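Long-range contacts in Atp-dependent DNA ligase (PDB 4D05), which probably seals breaks in the DNA backbone at the expense of ATP, working through an enzyme-adenylate intermediate: residues Trp52-Pro58 / Thr121-Leu126; Phe178-Thr184 / Ser231-Phe237; Glu153-His159 / Asp171-Lys176. One frame throughout, in Å; residues are numbered along the deposited sequence. Where two conformers were deposited one is given.

Contact 1 of 3, residues Trp52-Pro58 / Thr121-Leu126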
loop_
_atom_site.group_PDB
_atom_site.type_symbol
_atom_site.label_atom_id
_atom_site.label_comp_id
_atom_site.label_asym_id
_atom_site.label_seq_id
_atom_site.Cartn_x
_atom_site.Cartn_y
_atom_site.Cartn_z
ATOM N N TRP A 52 9.189 1.213 27.824
ATOM C CA TRP A 52 8.313 0.074 28.103
ATOM C C TRP A 52 7.706 -0.517 26.827
ATOM O O TRP A 52 7.271 -1.684 26.813
ATOM C CB TRP A 52 7.198 0.463 29.102
ATOM C CG TRP A 52 6.537 1.787 28.797
ATOM C CD1 TRP A 52 6.850 2.995 29.351
ATOM C CD2 TRP A 52 5.477 2.040 27.854
ATOM N NE1 TRP A 52 6.058 3.967 28.831
ATOM C CE2 TRP A 52 5.195 3.412 27.921
ATOM C CE3 TRP A 52 4.718 1.237 27.001
ATOM C CZ2 TRP A 52 4.206 4.016 27.142
ATOM C CZ3 TRP A 52 3.716 1.850 26.226
ATOM C CH2 TRP A 52 3.474 3.213 26.314
ATOM N N PHE A 53 7.657 0.267 25.756
ATOM C CA PHE A 53 7.115 -0.242 24.486
ATOM C C PHE A 53 8.098 -1.220 23.829
ATOM O O PHE A 53 7.703 -2.259 23.316
ATOM C CB PHE A 53 6.825 0.923 23.546
ATOM C CG PHE A 53 6.125 0.516 22.276
ATOM C CD1 PHE A 53 4.725 0.380 22.250
ATOM C CD2 PHE A 53 6.841 0.286 21.110
ATOM C CE1 PHE A 53 4.090 -0.012 21.080
ATOM C CE2 PHE A 53 6.189 -0.101 19.955
ATOM C CZ PHE A 53 4.820 -0.250 19.948
ATOM N N ILE A 54 9.387 -0.900 23.885
ATOM C CA ILE A 54 10.394 -1.694 23.177
ATOM C C ILE A 54 11.191 -2.629 24.098
ATOM O O ILE A 54 11.984 -3.429 23.622
ATOM C CB ILE A 54 11.390 -0.800 22.450
ATOM C CG1 ILE A 54 12.175 0.046 23.467
ATOM C CG2 ILE A 54 10.680 0.067 21.356
ATOM C CD1 ILE A 54 13.363 0.821 22.855
ATOM N N ALA A 55 10.992 -2.520 25.411
ATOM C CA ALA A 55 11.855 -3.207 26.371
ATOM C C ALA A 55 12.014 -4.716 26.164
ATOM O O ALA A 55 13.097 -5.266 26.403
ATOM C CB ALA A 55 11.373 -2.946 27.780
ATOM N N SER A 56 10.933 -5.373 25.744
ATOM C CA SER A 56 10.943 -6.816 25.587
ATOM C C SER A 56 11.492 -7.292 24.238
ATOM O O SER A 56 11.712 -8.479 24.035
ATOM C CB SER A 56 9.512 -7.324 25.715
ATOM O OG SER A 56 8.774 -6.861 24.574
ATOM N N PHE A 57 11.642 -6.376 23.292
ATOM C CA PHE A 57 11.938 -6.755 21.910
ATOM C C PHE A 57 13.278 -7.483 21.824
ATOM O O PHE A 57 14.235 -7.142 22.537
ATOM C CB PHE A 57 12.013 -5.522 20.985
ATOM C CG PHE A 57 10.679 -4.866 20.674
ATOM C CD1 PHE A 57 9.498 -5.225 21.329
ATOM C CD2 PHE A 57 10.637 -3.887 19.711
ATOM C CE1 PHE A 57 8.297 -4.577 21.018
ATOM C CE2 PHE A 57 9.477 -3.223 19.389
ATOM C CZ PHE A 57 8.277 -3.570 20.038
ATOM N N PRO A 58 13.367 -8.478 20.951
ATOM C CA PRO A 58 14.640 -9.151 20.676
ATOM C C PRO A 58 15.572 -8.224 19.887
ATOM O O PRO A 58 15.116 -7.214 19.370
ATOM C CB PRO A 58 14.220 -10.340 19.817
ATOM C CG PRO A 58 13.020 -9.853 19.093
ATOM C CD PRO A 58 12.285 -8.980 20.091
ATOM N N THR A 121 8.714 -13.327 22.884
ATOM C CA THR A 121 8.654 -11.993 23.443
ATOM C C THR A 121 7.373 -11.824 24.285
ATOM O O THR A 121 7.412 -11.215 25.353
ATOM C CB THR A 121 8.710 -10.940 22.299
ATOM O OG1 THR A 121 9.949 -11.072 21.593
ATOM C CG2 THR A 121 8.588 -9.543 22.832
ATOM N N ASN A 122 6.254 -12.363 23.792
ATOM C CA ASN A 122 4.977 -12.372 24.516
ATOM C C ASN A 122 4.572 -11.001 25.002
ATOM O O ASN A 122 4.187 -10.814 26.159
ATOM C CB ASN A 122 5.032 -13.355 25.700
ATOM C CG ASN A 122 3.648 -13.723 26.219
ATOM O OD1 ASN A 122 2.685 -13.787 25.470
ATOM N ND2 ASN A 122 3.551 -13.954 27.506
ATOM N N SER A 123 4.655 -10.023 24.112
ATOM C CA SER A 123 4.300 -8.652 24.457
ATOM C C SER A 123 3.103 -8.173 23.653
ATOM O O SER A 123 2.998 -8.492 22.463
ATOM C CB SER A 123 5.477 -7.742 24.163
ATOM O OG SER A 123 5.125 -6.396 24.263
ATOM N N PRO A 124 2.206 -7.393 24.283
ATOM C CA PRO A 124 1.134 -6.793 23.493
ATOM C C PRO A 124 1.651 -5.893 22.376
ATOM O O PRO A 124 0.934 -5.676 21.387
ATOM C CB PRO A 124 0.359 -5.965 24.532
ATOM C CG PRO A 124 1.382 -5.619 25.563
ATOM C CD PRO A 124 2.213 -6.871 25.663
ATOM N N TYR A 125 2.876 -5.389 22.504
ATOM C CA TYR A 125 3.372 -4.358 21.588
ATOM C C TYR A 125 4.057 -4.945 20.351
ATOM O O TYR A 125 4.393 -4.207 19.432
ATOM C CB TYR A 125 4.341 -3.430 22.319
ATOM C CG TYR A 125 3.843 -2.960 23.646
ATOM C CD1 TYR A 125 2.624 -2.303 23.765
ATOM C CD2 TYR A 125 4.592 -3.182 24.799
ATOM C CE1 TYR A 125 2.155 -1.888 25.013
ATOM C CE2 TYR A 125 4.139 -2.780 26.033
ATOM C CZ TYR A 125 2.920 -2.132 26.139
ATOM O OH TYR A 125 2.455 -1.733 27.367
ATOM N N LEU A 126 4.241 -6.267 20.317
ATOM C CA LEU A 126 4.946 -6.918 19.197
ATOM C C LEU A 126 4.126 -8.089 18.702
ATOM O O LEU A 126 3.837 -9.042 19.451
ATOM C CB LEU A 126 6.349 -7.410 19.593
ATOM C CG LEU A 126 7.187 -8.059 18.488
ATOM C CD1 LEU A 126 7.617 -7.012 17.462
ATOM C CD2 LEU A 126 8.421 -8.755 19.047
#
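An aromatic cluster of W52, F53 and Y125, set beside an ST turn, fastens the end of helix 51-54 to the link between helix 107-121 and strand 126-128 in the nucleotidyltransferase domain. In the ST turn S123 OG accepts from Y125 N at 3.0 Å. Y125 takes the largest share of the contact. Its CB sits over the face of the F53 ring, 3.9 Å from the centroid, a CH-pi contact, while the F53 and Y125 rings lie obliquely, planes at 34°. W52 reaches the same tyrosine with CE3 3.9 Å from Y125 CZ, and W52 O is 3.4 Å from Y125 CE2. W90 meets the F53 ring edge-to-face. Toward the other end, F57 CE1 lies 3.7 Å from L126 CB, and P58 CD touches L126 CD2 at 4.0 Å. F57 also packs edge-to-face on W34. S56 OG comes within 3.2 Å of T121 CG2 and 3.4 Å of S123 CB. The type I turn I54-F57, with F57 N bonded to I54 O at 3.0 Å, brings F57 round. The segments share no hydrogen bond, so the joint rests on van der Waals, CH-pi and aromatic contacts, with S123 OG and T121 OG1 (to L117 O) satisfied within their own part of the chain.

Contact 2 of 3, residues Phe178-Thr184 / Ser231-Phe237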
loop_
_atom_site.group_PDB
_atom_site.type_symbol
_atom_site.label_atom_id
_atom_site.label_comp_id
_atom_site.label_asym_id
_atom_site.label_seq_id
_atom_site.Cartn_x
_atom_site.Cartn_y
_atom_site.Cartn_z
ATOM N N PHE A 178 -7.501 -0.942 -6.810
ATOM C CA PHE A 178 -7.175 -0.013 -7.847
ATOM C C PHE A 178 -6.028 0.910 -7.462
ATOM O O PHE A 178 -5.569 0.959 -6.309
ATOM C CB PHE A 178 -8.409 0.829 -8.197
ATOM C CG PHE A 178 -8.969 1.556 -7.035
ATOM C CD1 PHE A 178 -8.412 2.756 -6.621
ATOM C CD2 PHE A 178 -10.053 1.037 -6.334
ATOM C CE1 PHE A 178 -8.937 3.440 -5.520
ATOM C CE2 PHE A 178 -10.572 1.707 -5.236
ATOM C CZ PHE A 178 -10.009 2.915 -4.828
ATOM N N GLU A 179 -5.586 1.627 -8.492
ATOM C CA GLU A 179 -4.569 2.664 -8.445
ATOM C C GLU A 179 -5.222 3.987 -8.907
ATOM O O GLU A 179 -6.179 3.978 -9.671
ATOM C CB GLU A 179 -3.430 2.304 -9.442
ATOM C CG GLU A 179 -2.742 0.923 -9.221
ATOM C CD GLU A 179 -1.733 0.582 -10.342
ATOM O OE1 GLU A 179 -0.739 1.355 -10.489
ATOM O OE2 GLU A 179 -1.951 -0.432 -11.090
ATOM N N ASP A 180 -4.750 5.097 -8.348
ATOM C CA ASP A 180 -5.158 6.444 -8.773
ATOM C C ASP A 180 -3.908 7.182 -9.316
ATOM O O ASP A 180 -2.772 6.866 -8.941
ATOM C CB ASP A 180 -5.800 7.229 -7.609
ATOM C CG ASP A 180 -7.255 6.815 -7.319
ATOM O OD1 ASP A 180 -7.812 5.950 -8.037
ATOM O OD2 ASP A 180 -7.859 7.383 -6.372
ATOM N N ALA A 181 -4.106 8.146 -10.215
ATOM C CA ALA A 181 -3.016 8.987 -10.677
ATOM C C ALA A 181 -3.625 10.247 -11.282
ATOM O O ALA A 181 -4.859 10.351 -11.393
ATOM C CB ALA A 181 -2.236 8.269 -11.684
ATOM N N GLU A 182 -2.768 11.199 -11.648
ATOM C CA GLU A 182 -3.235 12.468 -12.224
ATOM C C GLU A 182 -2.960 12.628 -13.717
ATOM O O GLU A 182 -2.008 12.073 -14.285
ATOM C CB GLU A 182 -2.653 13.671 -11.449
ATOM C CG GLU A 182 -3.345 13.927 -10.090
ATOM C CD GLU A 182 -3.080 12.832 -9.078
ATOM O OE1 GLU A 182 -1.907 12.672 -8.686
ATOM O OE2 GLU A 182 -4.035 12.139 -8.651
ATOM N N ALA A 183 -3.813 13.413 -14.358
ATOM C CA ALA A 183 -3.659 13.711 -15.779
ATOM C C ALA A 183 -4.302 15.046 -16.064
ATOM O O ALA A 183 -5.139 15.513 -15.293
ATOM C CB ALA A 183 -4.313 12.651 -16.644
ATOM N N THR A 184 -3.946 15.630 -17.207
ATOM C CA THR A 184 -4.499 16.917 -17.607
ATOM C C THR A 184 -5.572 16.709 -18.674
ATOM O O THR A 184 -5.348 15.987 -19.641
ATOM C CB THR A 184 -3.380 17.824 -18.152
ATOM O OG1 THR A 184 -2.435 18.077 -17.116
ATOM C CG2 THR A 184 -3.924 19.158 -18.675
ATOM N N SER A 231 -7.635 21.295 -16.792
ATOM C CA SER A 231 -7.639 20.947 -15.392
ATOM C C SER A 231 -6.834 19.677 -15.134
ATOM O O SER A 231 -6.674 18.816 -16.022
ATOM C CB SER A 231 -9.054 20.819 -14.852
ATOM O OG SER A 231 -9.790 19.765 -15.445
ATOM N N LEU A 232 -6.290 19.605 -13.920
ATOM C CA LEU A 232 -5.612 18.414 -13.449
ATOM C C LEU A 232 -6.648 17.580 -12.724
ATOM O O LEU A 232 -7.279 18.066 -11.796
ATOM C CB LEU A 232 -4.472 18.799 -12.493
ATOM C CG LEU A 232 -3.608 17.610 -12.043
ATOM C CD1 LEU A 232 -2.737 17.129 -13.195
ATOM C CD2 LEU A 232 -2.765 17.975 -10.788
ATOM N N ILE A 233 -6.841 16.339 -13.173
ATOM C CA ILE A 233 -7.844 15.463 -12.613
ATOM C C ILE A 233 -7.170 14.210 -12.113
ATOM O O ILE A 233 -6.044 13.908 -12.516
ATOM C CB ILE A 233 -8.977 15.134 -13.634
ATOM C CG1 ILE A 233 -8.466 14.370 -14.874
ATOM C CG2 ILE A 233 -9.650 16.450 -14.040
ATOM C CD1 ILE A 233 -8.364 12.884 -14.702
ATOM N N THR A 234 -7.878 13.490 -11.237
ATOM C CA THR A 234 -7.441 12.184 -10.795
ATOM C C THR A 234 -8.290 11.140 -11.495
ATOM O O THR A 234 -9.518 11.283 -11.583
ATOM C CB THR A 234 -7.616 12.030 -9.289
ATOM O OG1 THR A 234 -6.701 12.908 -8.624
ATOM C CG2 THR A 234 -7.322 10.595 -8.861
ATOM N N TYR A 235 -7.620 10.108 -12.001
ATOM C CA TYR A 235 -8.298 8.975 -12.600
ATOM C C TYR A 235 -7.893 7.718 -11.851
ATOM O O TYR A 235 -6.873 7.703 -11.163
ATOM C CB TYR A 235 -7.992 8.857 -14.083
ATOM C CG TYR A 235 -6.552 8.585 -14.410
ATOM C CD1 TYR A 235 -5.642 9.628 -14.525
ATOM C CD2 TYR A 235 -6.112 7.298 -14.627
ATOM C CE1 TYR A 235 -4.297 9.385 -14.828
ATOM C CE2 TYR A 235 -4.786 7.035 -14.931
ATOM C CZ TYR A 235 -3.875 8.079 -15.018
ATOM O OH TYR A 235 -2.552 7.803 -15.343
ATOM N N ARG A 236 -8.718 6.693 -12.006
ATOM C CA ARG A 236 -8.549 5.427 -11.330
ATOM C C ARG A 236 -8.335 4.370 -12.393
ATOM O O ARG A 236 -8.869 4.481 -13.508
ATOM C CB ARG A 236 -9.813 5.164 -10.506
ATOM C CG ARG A 236 -9.810 3.862 -9.757
ATOM C CD ARG A 236 -10.974 3.802 -8.821
ATOM N NE ARG A 236 -10.954 4.892 -7.845
ATOM C CZ ARG A 236 -11.906 5.073 -6.929
ATOM N NH1 ARG A 236 -12.956 4.239 -6.850
ATOM N NH2 ARG A 236 -11.821 6.078 -6.080
ATOM N N PHE A 237 -7.495 3.372 -12.100
ATOM C CA PHE A 237 -7.155 2.371 -13.097
ATOM C C PHE A 237 -6.551 1.152 -12.417
ATOM O O PHE A 237 -6.320 1.160 -11.226
ATOM C CB PHE A 237 -6.153 2.958 -14.101
ATOM C CG PHE A 237 -4.786 3.202 -13.519
ATOM C CD1 PHE A 237 -4.542 4.298 -12.731
ATOM C CD2 PHE A 237 -3.730 2.318 -13.768
ATOM C CE1 PHE A 237 -3.279 4.529 -12.195
ATOM C CE2 PHE A 237 -2.452 2.557 -13.235
ATOM C CZ PHE A 237 -2.239 3.673 -12.454
HETATM O O HOH W 1 -0.384 9.771 -14.383
#
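A183, A181, Y235 and F237 form the apolar centre, on one face of the antiparallel pair 179-184 and 232-237. A183 CB lies 3.7 Å from Y235 CE1, A181 CB is 3.7 Å from Y235 CZ, and A181 CB also meets F237 CE1 at 3.9 Å; the small alanines leave room for the rings to lean across from the partner strand. E179 continues this face, its CB 3.7 Å from the F237 ring centroid in a CH-pi contact, while its OE2 goes to G239 N. Beneath, the hydrogen-bonded pairs E179/F237, A181/Y235 and A183/I233 each exchange two backbone bonds, among them F237 N to E179 O, Y235 N to A181 O and I233 N to A183 O, all 2.8 Å. The strands are neighbouring inner strands of the five-stranded OB-fold sheet, flanked by 199-206 and 250-256. At one margin a water donates to E182 O (2.8 Å) and also bonds Y235 OH (3.1 Å), which N206 reaches too. On the other face T234 OG1 donates to E182 OE2 at 2.8 Å, and R255 also bonds T234 OG1. Farther out, R236 NE forms a salt bridge with D180 OD1 (3.3 Å), its hydrogen bond weak, and the guanidinium lies flat on F178, centres 3.9 Å apart, a cation-pi stack. Backbone bonds thus fix the register, one face supplies most of the apolar packing, and the D180-R236 and E182-T234 pairs lie on the other, with R236 tying the start of the first strand to the end of the second.

Contact 3 of 3, residues Glu153-His159 / Asp171-Lys176. With AMP (adenosine monophosphate), chain H; SO4 (sulfate ion), chain F.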
loop_
_atom_site.group_PDB
_atom_site.type_symbol
_atom_site.label_atom_id
_atom_site.label_comp_id
_atom_site.label_asym_id
_atom_site.label_seq_id
_atom_site.Cartn_x
_atom_site.Cartn_y
_atom_site.Cartn_z
ATOM N N GLU A 153 -6.917 -2.269 3.747
ATOM C CA GLU A 153 -6.351 -1.513 2.635
ATOM C C GLU A 153 -6.123 -2.356 1.374
ATOM O O GLU A 153 -6.239 -1.878 0.255
ATOM C CB GLU A 153 -5.031 -0.853 3.098
ATOM C CG GLU A 153 -4.576 0.332 2.286
ATOM C CD GLU A 153 -5.354 1.615 2.583
ATOM O OE1 GLU A 153 -6.410 1.555 3.238
ATOM O OE2 GLU A 153 -4.909 2.700 2.157
ATOM N N GLY A 154 -5.778 -3.622 1.564
ATOM C CA GLY A 154 -5.426 -4.467 0.445
ATOM C C GLY A 154 -4.598 -5.644 0.926
ATOM O O GLY A 154 -4.666 -6.009 2.109
ATOM N N LEU A 155 -3.844 -6.239 -0.002
ATOM C CA LEU A 155 -3.001 -7.394 0.314
ATOM C C LEU A 155 -1.563 -7.159 -0.117
ATOM O O LEU A 155 -1.280 -6.319 -0.969
ATOM C CB LEU A 155 -3.531 -8.646 -0.417
ATOM C CG LEU A 155 -4.950 -9.044 -0.057
ATOM C CD1 LEU A 155 -5.450 -10.189 -0.955
ATOM C CD2 LEU A 155 -4.976 -9.431 1.372
HETATM N N MSE A 156 -0.650 -7.912 0.484
HETATM C CA MSE A 156 0.716 -8.002 0.046
HETATM C C MSE A 156 1.066 -9.452 -0.238
HETATM O O MSE A 156 0.585 -10.336 0.444
HETATM C CB MSE A 156 1.683 -7.500 1.145
HETATM C CG MSE A 156 1.418 -6.068 1.627
HETATM SE SE MSE A 156 1.890 -4.708 0.280
HETATM C CE MSE A 156 3.727 -5.306 -0.092
ATOM N N LEU A 157 1.918 -9.666 -1.247
ATOM C CA LEU A 157 2.382 -10.974 -1.643
ATOM C C LEU A 157 3.918 -10.999 -1.553
ATOM O O LEU A 157 4.591 -10.092 -2.041
ATOM C CB LEU A 157 1.978 -11.279 -3.078
ATOM C CG LEU A 157 0.472 -11.550 -3.307
ATOM C CD1 LEU A 157 -0.346 -10.266 -3.434
ATOM C CD2 LEU A 157 0.260 -12.367 -4.535
ATOM N N HIS A 158 4.460 -12.065 -0.977
ATOM C CA HIS A 158 5.918 -12.172 -0.852
ATOM C C HIS A 158 6.334 -13.600 -1.170
ATOM O O HIS A 158 5.878 -14.544 -0.539
ATOM C CB HIS A 158 6.311 -11.780 0.566
ATOM C CG HIS A 158 7.769 -11.493 0.739
ATOM N ND1 HIS A 158 8.256 -10.845 1.853
ATOM C CD2 HIS A 158 8.840 -11.773 -0.030
ATOM C CE1 HIS A 158 9.560 -10.692 1.737
ATOM N NE2 HIS A 158 9.950 -11.278 0.618
ATOM N N HIS A 159 7.152 -13.750 -2.199
ATOM C CA HIS A 159 7.568 -15.062 -2.670
ATOM C C HIS A 159 8.291 -15.834 -1.560
ATOM O O HIS A 159 9.216 -15.313 -0.912
ATOM C CB HIS A 159 8.445 -14.902 -3.911
ATOM C CG HIS A 159 8.594 -16.149 -4.711
ATOM N ND1 HIS A 159 9.298 -17.236 -4.251
ATOM C CD2 HIS A 159 8.132 -16.486 -5.938
ATOM C CE1 HIS A 159 9.273 -18.193 -5.168
ATOM N NE2 HIS A 159 8.560 -17.765 -6.197
ATOM N N ASP A 171 9.769 -9.756 -5.982
ATOM C CA ASP A 171 9.264 -10.841 -5.173
ATOM C C ASP A 171 8.303 -10.356 -4.086
ATOM O O ASP A 171 7.694 -11.166 -3.403
ATOM C CB ASP A 171 10.398 -11.559 -4.521
ATOM C CG ASP A 171 11.157 -12.412 -5.482
ATOM O OD1 ASP A 171 10.592 -12.834 -6.523
ATOM O OD2 ASP A 171 12.327 -12.612 -5.201
ATOM N N LEU A 172 8.203 -9.039 -3.905
ATOM C CA LEU A 172 7.292 -8.457 -2.945
ATOM C C LEU A 172 6.337 -7.543 -3.701
ATOM O O LEU A 172 6.784 -6.570 -4.287
ATOM C CB LEU A 172 8.079 -7.625 -1.911
ATOM C CG LEU A 172 7.254 -6.971 -0.805
ATOM C CD1 LEU A 172 6.554 -7.985 0.093
ATOM C CD2 LEU A 172 8.082 -6.017 0.061
HETATM N N MSE A 173 5.057 -7.858 -3.696
HETATM C CA MSE A 173 4.081 -7.107 -4.488
HETATM C C MSE A 173 2.885 -6.588 -3.673
HETATM O O MSE A 173 2.402 -7.260 -2.775
HETATM C CB MSE A 173 3.549 -7.986 -5.604
HETATM C CG MSE A 173 4.577 -8.357 -6.642
HETATM SE SE MSE A 173 3.893 -9.644 -7.938
HETATM C CE MSE A 173 4.047 -11.199 -6.824
ATOM N N LYS A 174 2.426 -5.393 -4.044
ATOM C CA LYS A 174 1.232 -4.783 -3.483
ATOM C C LYS A 174 0.066 -5.175 -4.340
ATOM O O LYS A 174 0.147 -5.104 -5.552
ATOM C CB LYS A 174 1.281 -3.236 -3.548
ATOM C CG LYS A 174 2.478 -2.622 -2.968
ATOM C CD LYS A 174 2.508 -1.093 -3.253
ATOM C CE LYS A 174 3.599 -0.476 -2.450
ATOM N NZ LYS A 174 3.468 0.996 -2.410
ATOM N N LEU A 175 -1.052 -5.484 -3.703
ATOM C CA LEU A 175 -2.300 -5.737 -4.430
ATOM C C LEU A 175 -3.424 -4.921 -3.809
ATOM O O LEU A 175 -3.888 -5.189 -2.692
ATOM C CB LEU A 175 -2.619 -7.235 -4.411
ATOM C CG LEU A 175 -3.992 -7.607 -4.950
ATOM C CD1 LEU A 175 -4.214 -7.111 -6.353
ATOM C CD2 LEU A 175 -4.150 -9.130 -4.893
ATOM N N LYS A 176 -3.864 -3.895 -4.536
ATOM C CA LYS A 176 -5.030 -3.121 -4.117
ATOM C C LYS A 176 -6.061 -3.259 -5.217
ATOM O O LYS A 176 -5.739 -3.676 -6.340
ATOM C CB LYS A 176 -4.658 -1.650 -3.868
ATOM C CG LYS A 176 -3.763 -1.470 -2.634
ATOM C CD LYS A 176 -3.461 -0.024 -2.302
ATOM C CE LYS A 176 -4.647 0.631 -1.604
ATOM N NZ LYS A 176 -4.262 1.913 -0.894
HETATM P P AMP H . 0.854 1.023 0.181
HETATM O O1P AMP H . 0.976 1.306 -1.289
HETATM O O2P AMP H . 0.571 2.076 1.238
HETATM O "O5'" AMP H . 2.109 0.135 0.574
HETATM C "C5'" AMP H . 2.078 -0.351 1.897
HETATM C "C4'" AMP H . 3.437 -0.099 2.473
HETATM O "O4'" AMP H . 3.532 -0.600 3.789
HETATM C "C3'" AMP H . 4.420 -0.826 1.618
HETATM O "O3'" AMP H . 5.496 0.110 1.442
HETATM C "C2'" AMP H . 4.832 -2.009 2.445
HETATM O "O2'" AMP H . 6.229 -2.037 2.145
HETATM C "C1'" AMP H . 4.366 -1.737 3.907
HETATM N N9 AMP H . 3.428 -2.805 4.396
HETATM C C8 AMP H . 2.202 -2.711 4.982
HETATM N N7 AMP H . 1.648 -3.921 5.244
HETATM C C5 AMP H . 2.586 -4.817 4.860
HETATM C C6 AMP H . 2.653 -6.280 4.799
HETATM N N6 AMP H . 1.629 -7.011 5.264
HETATM N N1 AMP H . 3.786 -6.806 4.319
HETATM C C2 AMP H . 4.790 -6.080 3.808
HETATM N N3 AMP H . 4.801 -4.758 3.807
HETATM C C4 AMP H . 3.735 -4.090 4.309
HETATM S S SO4 F . 6.416 2.285 -0.760
HETATM O O1 SO4 F . 5.003 2.564 -0.475
HETATM O O2 SO4 F . 7.239 2.371 0.462
HETATM O O3 SO4 F . 6.573 0.923 -1.285
HETATM O O4 SO4 F . 6.913 3.261 -1.744
#
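Five backbone hydrogen bonds join strand 154-159 to 171-176: L155 N to L175 O (2.9 Å), L175 N to L155 O (2.9 Å), L157 N to M173 O (2.9 Å), M173 N to L157 O (2.8 Å) and H159 N to D171 O (2.9 Å). In between, the outward-facing backbone of G154, M156 and H158 bonds to strand 21-26, and that of L172 and K174 to T10, as befits inner strands of a mixed sheet. G154 adopts backbone angles open to glycine alone; a CB there would also strike L175 O. These segments carry what correspond to motifs IV and V of the nucleotidyltransferase family, and line the AMP pocket. The selenomethionine M156 puts CG 3.4 Å from AMP C6, beneath the adenine, and packs CE against L172 CD1 (3.9 Å). On the face opposite the nucleotide, L155 and L175 pack on helix 137-149. E153 OE2 takes a salt-bridged hydrogen bond from K176 NZ at 3.2 Å. K174, trans from chi2 to chi4, brings NZ to the phosphate, donating to AMP O1P at 2.8 Å and to SO4 O1 at 2.9 Å, with weaker bonds to AMP O5' (3.4 Å) and SO4 O3 (3.3 Å); the sulfate, probably from the crystallisation liquor, is held also by K42 and R168.

Along the chain the order is contact 1, contact 3, contact 2, in series. Contacts 1 and 3 belong to the nucleotidyltransferase domain, centres 27 Å apart, but to different sheets: contact 1 leads into strand 126-128 at the margin of one, contact 3 lies inside the other, and AMP is bound by residues of both. Contact 2 lies in the OB domain, its centre 22 Å from that of contact 3 and 42 Å from that of contact 1, on the opposite side of the chain's centre from contact 1. Strand 173-175 passes almost directly into strand 179-190, so the lysine strand of the AMP pocket runs straight into the second domain, consistent with a hinge between the two.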